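PDB 3MGA: enterochelin esterase from Salmonella enterica subsp. enterica serovar Typhimurium, which probably hydrolyses the ester bonds of ferric enterobactin, the iron-loaded siderophore. Local coordinates for residues Pro199-Trp213 with Thr274-Gln288. Numbering follows the deposited sequence.
Sequences PEERPLAILLDGQFW and TPFSDDAGRTVVAGQ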
# COMPACT_ATOMS: atom_id res chain seq x y z
N PRO A 199 -23.19 -2.28 -20.69
CA PRO A 199 -22.40 -3.27 -19.96
C PRO A 199 -21.15 -3.73 -20.71
O PRO A 199 -20.10 -3.91 -20.10
CB PRO A 199 -23.37 -4.46 -19.80
CG PRO A 199 -24.72 -3.93 -20.03
CD PRO A 199 -24.59 -2.72 -20.90
N GLU A 200 -21.27 -3.90 -22.03
CA GLU A 200 -20.14 -4.35 -22.86
C GLU A 200 -19.08 -3.27 -23.08
O GLU A 200 -18.01 -3.56 -23.61
CB GLU A 200 -20.61 -4.90 -24.22
CG GLU A 200 -21.42 -6.22 -24.17
CD GLU A 200 -22.84 -6.06 -23.60
OE1 GLU A 200 -23.32 -4.91 -23.48
OE2 GLU A 200 -23.47 -7.11 -23.31
N GLU A 201 -19.37 -2.03 -22.67
CA GLU A 201 -18.41 -0.93 -22.79
C GLU A 201 -17.67 -0.70 -21.47
O GLU A 201 -16.61 -0.08 -21.44
CB GLU A 201 -19.11 0.36 -23.24
CG GLU A 201 -19.79 0.25 -24.61
CD GLU A 201 -18.81 0.04 -25.76
OE1 GLU A 201 -17.62 0.41 -25.62
OE2 GLU A 201 -19.23 -0.47 -26.81
N ARG A 202 -18.24 -1.19 -20.37
CA ARG A 202 -17.63 -1.05 -19.05
C ARG A 202 -16.19 -1.53 -19.04
O ARG A 202 -15.90 -2.63 -19.50
CB ARG A 202 -18.30 -1.96 -18.05
CG ARG A 202 -19.73 -1.72 -17.67
CD ARG A 202 -20.13 -3.02 -17.01
NE ARG A 202 -21.34 -3.01 -16.24
CZ ARG A 202 -21.91 -4.12 -15.77
NH1 ARG A 202 -21.38 -5.31 -16.05
NH2 ARG A 202 -23.02 -4.04 -15.06
N PRO A 203 -15.28 -0.71 -18.51
CA PRO A 203 -13.91 -1.16 -18.40
C PRO A 203 -13.76 -2.16 -17.25
O PRO A 203 -14.47 -2.06 -16.23
CB PRO A 203 -13.16 0.12 -18.05
CG PRO A 203 -14.15 0.96 -17.35
CD PRO A 203 -15.43 0.69 -18.05
N LEU A 204 -12.84 -3.11 -17.42
CA LEU A 204 -12.50 -4.09 -16.41
C LEU A 204 -11.23 -3.60 -15.73
O LEU A 204 -10.31 -3.11 -16.40
CB LEU A 204 -12.20 -5.45 -17.04
CG LEU A 204 -11.57 -6.49 -16.09
CD1 LEU A 204 -12.56 -6.86 -14.97
CD2 LEU A 204 -11.15 -7.75 -16.84
N ALA A 205 -11.19 -3.74 -14.41
CA ALA A 205 -10.04 -3.34 -13.62
C ALA A 205 -9.69 -4.48 -12.69
O ALA A 205 -10.52 -4.91 -11.89
CB ALA A 205 -10.35 -2.06 -12.82
N ILE A 206 -8.46 -4.99 -12.81
CA ILE A 206 -8.03 -6.08 -11.95
C ILE A 206 -7.15 -5.57 -10.81
O ILE A 206 -6.14 -4.89 -11.04
CB ILE A 206 -7.25 -7.13 -12.73
CG1 ILE A 206 -8.15 -7.77 -13.79
CG2 ILE A 206 -6.73 -8.20 -11.78
CD1 ILE A 206 -7.44 -8.84 -14.61
N LEU A 207 -7.55 -5.89 -9.59
CA LEU A 207 -6.79 -5.49 -8.41
C LEU A 207 -6.18 -6.70 -7.72
O LEU A 207 -6.89 -7.59 -7.25
CB LEU A 207 -7.65 -4.69 -7.44
CG LEU A 207 -7.92 -3.21 -7.77
CD1 LEU A 207 -8.65 -3.02 -9.08
CD2 LEU A 207 -8.72 -2.59 -6.64
N LEU A 208 -4.85 -6.71 -7.67
CA LEU A 208 -4.13 -7.78 -7.02
C LEU A 208 -4.22 -7.55 -5.51
O LEU A 208 -4.67 -6.48 -5.08
CB LEU A 208 -2.69 -7.83 -7.53
CG LEU A 208 -2.59 -8.09 -9.03
CD1 LEU A 208 -1.16 -7.90 -9.53
CD2 LEU A 208 -3.14 -9.50 -9.40
N ASP A 209 -3.81 -8.53 -4.71
CA ASP A 209 -3.95 -8.44 -3.25
C ASP A 209 -5.40 -8.10 -2.93
O ASP A 209 -5.70 -7.27 -2.07
CB ASP A 209 -2.95 -7.45 -2.66
CG ASP A 209 -1.52 -7.99 -2.65
OD1 ASP A 209 -1.33 -9.16 -2.25
OD2 ASP A 209 -0.59 -7.25 -3.02
N GLY A 210 -6.31 -8.77 -3.63
CA GLY A 210 -7.75 -8.57 -3.47
C GLY A 210 -8.27 -8.79 -2.06
O GLY A 210 -9.21 -8.12 -1.63
N GLN A 211 -7.66 -9.73 -1.34
CA GLN A 211 -8.06 -10.03 0.02
C GLN A 211 -7.99 -8.77 0.90
O GLN A 211 -8.89 -8.52 1.71
CB GLN A 211 -7.23 -11.19 0.61
CG GLN A 211 -5.73 -10.93 0.86
CD GLN A 211 -4.91 -10.62 -0.40
OE1 GLN A 211 -5.31 -10.91 -1.52
NE2 GLN A 211 -3.73 -10.02 -0.19
N PHE A 212 -6.94 -7.98 0.71
CA PHE A 212 -6.75 -6.76 1.49
C PHE A 212 -7.77 -5.70 1.13
O PHE A 212 -8.41 -5.11 2.01
CB PHE A 212 -5.34 -6.21 1.24
CG PHE A 212 -4.97 -5.07 2.13
CD1 PHE A 212 -4.37 -5.30 3.36
CD2 PHE A 212 -5.22 -3.77 1.74
CE1 PHE A 212 -4.04 -4.25 4.19
CE2 PHE A 212 -4.88 -2.71 2.55
CZ PHE A 212 -4.29 -2.95 3.77
N TRP A 213 -7.93 -5.45 -0.17
CA TRP A 213 -8.86 -4.43 -0.65
C TRP A 213 -10.32 -4.85 -0.52
O TRP A 213 -11.21 -4.05 -0.78
CB TRP A 213 -8.55 -4.02 -2.10
CG TRP A 213 -7.15 -3.52 -2.25
CD1 TRP A 213 -6.14 -4.12 -2.93
CD2 TRP A 213 -6.60 -2.36 -1.64
NE1 TRP A 213 -4.99 -3.38 -2.82
CE2 TRP A 213 -5.24 -2.29 -2.03
CE3 TRP A 213 -7.11 -1.36 -0.81
CZ2 TRP A 213 -4.40 -1.26 -1.62
CZ3 TRP A 213 -6.29 -0.33 -0.42
CH2 TRP A 213 -4.94 -0.29 -0.82
N THR A 274 -20.97 -11.18 -15.82
CA THR A 274 -21.22 -9.77 -16.18
C THR A 274 -20.31 -9.34 -17.33
O THR A 274 -19.10 -9.58 -17.29
CB THR A 274 -21.01 -8.79 -15.00
OG1 THR A 274 -19.68 -8.92 -14.48
CG2 THR A 274 -22.03 -9.05 -13.90
N PRO A 275 -20.88 -8.69 -18.35
CA PRO A 275 -20.08 -8.25 -19.50
C PRO A 275 -19.09 -7.13 -19.20
O PRO A 275 -19.29 -6.35 -18.28
CB PRO A 275 -21.14 -7.74 -20.50
CG PRO A 275 -22.47 -8.18 -19.99
CD PRO A 275 -22.32 -8.38 -18.52
N PHE A 276 -18.01 -7.08 -19.98
CA PHE A 276 -16.99 -6.03 -19.89
C PHE A 276 -16.25 -5.89 -21.23
O PHE A 276 -16.23 -6.83 -22.04
CB PHE A 276 -16.01 -6.24 -18.72
CG PHE A 276 -15.24 -7.53 -18.79
CD1 PHE A 276 -14.10 -7.63 -19.57
CD2 PHE A 276 -15.64 -8.62 -18.03
CE1 PHE A 276 -13.38 -8.81 -19.63
CE2 PHE A 276 -14.92 -9.81 -18.08
CZ PHE A 276 -13.78 -9.90 -18.88
N SER A 277 -15.65 -4.73 -21.45
CA SER A 277 -14.94 -4.42 -22.70
C SER A 277 -13.69 -5.24 -23.00
O SER A 277 -12.90 -5.57 -22.09
CB SER A 277 -14.55 -2.94 -22.73
OG SER A 277 -13.82 -2.62 -23.90
N ASP A 278 -13.51 -5.54 -24.29
CA ASP A 278 -12.35 -6.29 -24.77
C ASP A 278 -11.26 -5.33 -25.24
O ASP A 278 -10.22 -5.76 -25.72
CB ASP A 278 -12.75 -7.26 -25.88
CG ASP A 278 -13.51 -8.47 -25.35
OD1 ASP A 278 -13.31 -8.81 -24.16
OD2 ASP A 278 -14.27 -9.09 -26.13
N ASP A 279 -11.51 -4.03 -25.08
CA ASP A 279 -10.57 -3.00 -25.46
C ASP A 279 -9.44 -2.92 -24.44
O ASP A 279 -9.66 -2.47 -23.32
CB ASP A 279 -11.29 -1.65 -25.57
CG ASP A 279 -10.34 -0.50 -25.89
OD1 ASP A 279 -9.16 -0.75 -26.23
OD2 ASP A 279 -10.79 0.67 -25.80
N ALA A 280 -8.24 -3.32 -24.83
CA ALA A 280 -7.09 -3.28 -23.91
C ALA A 280 -6.84 -1.87 -23.36
O ALA A 280 -6.36 -1.71 -22.25
CB ALA A 280 -5.85 -3.81 -24.61
N GLY A 281 -7.18 -0.85 -24.15
CA GLY A 281 -6.98 0.55 -23.77
C GLY A 281 -7.63 1.03 -22.48
O GLY A 281 -7.25 2.07 -21.95
N ARG A 282 -8.64 0.32 -22.00
CA ARG A 282 -9.29 0.69 -20.73
C ARG A 282 -9.33 -0.47 -19.75
O ARG A 282 -10.11 -0.45 -18.80
CB ARG A 282 -10.70 1.24 -20.94
CG ARG A 282 -11.65 0.37 -21.74
CD ARG A 282 -13.03 0.96 -21.61
NE ARG A 282 -13.94 0.55 -22.67
CZ ARG A 282 -14.27 1.30 -23.72
NH1 ARG A 282 -13.78 2.53 -23.87
NH2 ARG A 282 -15.11 0.83 -24.62
N THR A 283 -8.47 -1.47 -19.98
CA THR A 283 -8.39 -2.62 -19.13
C THR A 283 -7.24 -2.39 -18.17
O THR A 283 -6.06 -2.29 -18.57
CB THR A 283 -8.18 -3.89 -19.95
OG1 THR A 283 -9.28 -4.04 -20.87
CG2 THR A 283 -8.12 -5.11 -19.05
N VAL A 284 -7.57 -2.31 -16.89
CA VAL A 284 -6.59 -2.04 -15.88
C VAL A 284 -6.13 -3.24 -15.08
O VAL A 284 -6.89 -4.15 -14.79
CB VAL A 284 -7.11 -1.00 -14.87
CG1 VAL A 284 -6.18 -0.89 -13.63
CG2 VAL A 284 -7.29 0.36 -15.55
N VAL A 285 -4.85 -3.21 -14.74
CA VAL A 285 -4.25 -4.17 -13.86
C VAL A 285 -3.55 -3.26 -12.85
O VAL A 285 -2.70 -2.43 -13.21
CB VAL A 285 -3.32 -5.13 -14.58
CG1 VAL A 285 -2.62 -6.01 -13.58
CG2 VAL A 285 -4.13 -6.00 -15.58
N ALA A 286 -3.97 -3.35 -11.60
CA ALA A 286 -3.43 -2.51 -10.55
C ALA A 286 -2.91 -3.37 -9.41
O ALA A 286 -3.54 -4.35 -9.03
CB ALA A 286 -4.53 -1.55 -10.04
N GLY A 287 -1.76 -2.99 -8.86
CA GLY A 287 -1.16 -3.74 -7.76
C GLY A 287 -0.11 -2.95 -7.00
O GLY A 287 0.38 -1.93 -7.48
N GLN A 288 0.25 -3.44 -5.81
CA GLN A 288 1.23 -2.78 -4.97
C GLN A 288 2.36 -3.74 -4.62
O GLN A 288 2.13 -4.92 -4.40
CB GLN A 288 0.59 -2.28 -3.68
CG GLN A 288 -0.70 -1.52 -3.87
CD GLN A 288 -1.88 -2.42 -4.16
OE1 GLN A 288 -2.00 -3.50 -3.59
NE2 GLN A 288 -2.78 -1.96 -5.02
O HOH W 1 -12.13 -3.66 -20.03
O HOH W 2 -4.68 -3.76 -6.21
O HOH W 3 -1.37 -5.59 -5.09
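Strands 204-207 and 284-288 are parallel neighbours in the central sheet of the alpha/beta-hydrolase fold. Val284 N donates to Leu204 O, and Ile206 N to Val284 O. Ala286 N then donates to Ile206 O at 2.7 Å, and Leu208 N to Ala286 O. Ala205 CB meets Val284 CB on one face of the sheet; Ile206 and Val285 lie on the other, where helix 256-273 packs. Leu204 CD2 sits over one face of the Phe276 ring, 4.0 Å from its centroid, a CH-pi contact. Leu204 CG is anti to the backbone N (chi1 169°), alongside the ring; chi2 of 65° sets CD2 over it.

Before the strands, Ser277 N bonds Arg202 O at 2.9 Å. Arg202 NH1 reaches Pro275 O near the guanidinium plane, while its NH2 holds Gly195 O. Near the surface, Glu201 OE1 and Arg282 NH2 form a 2.7 Å salt bridge, carboxylate and guanidinium planes 70° apart.

At the other end, Trp213 NE1 donates to Gln288 OE1 at 3.1 Å. The oxygen lies in the indole plane, but the N-H comes from above the amide plane, off its lone pairs. Water 3 joins Gln288 OE1 and N to Asp209 OD2, and Arg248 pairs with Asp209 OD1. Water 2 accepts from Gln288 NE2. Gly287 and Gln288 lead into a probable nucleophile elbow at Ser289. With both ends engaged, amide rotation beside that turn is probably restrained.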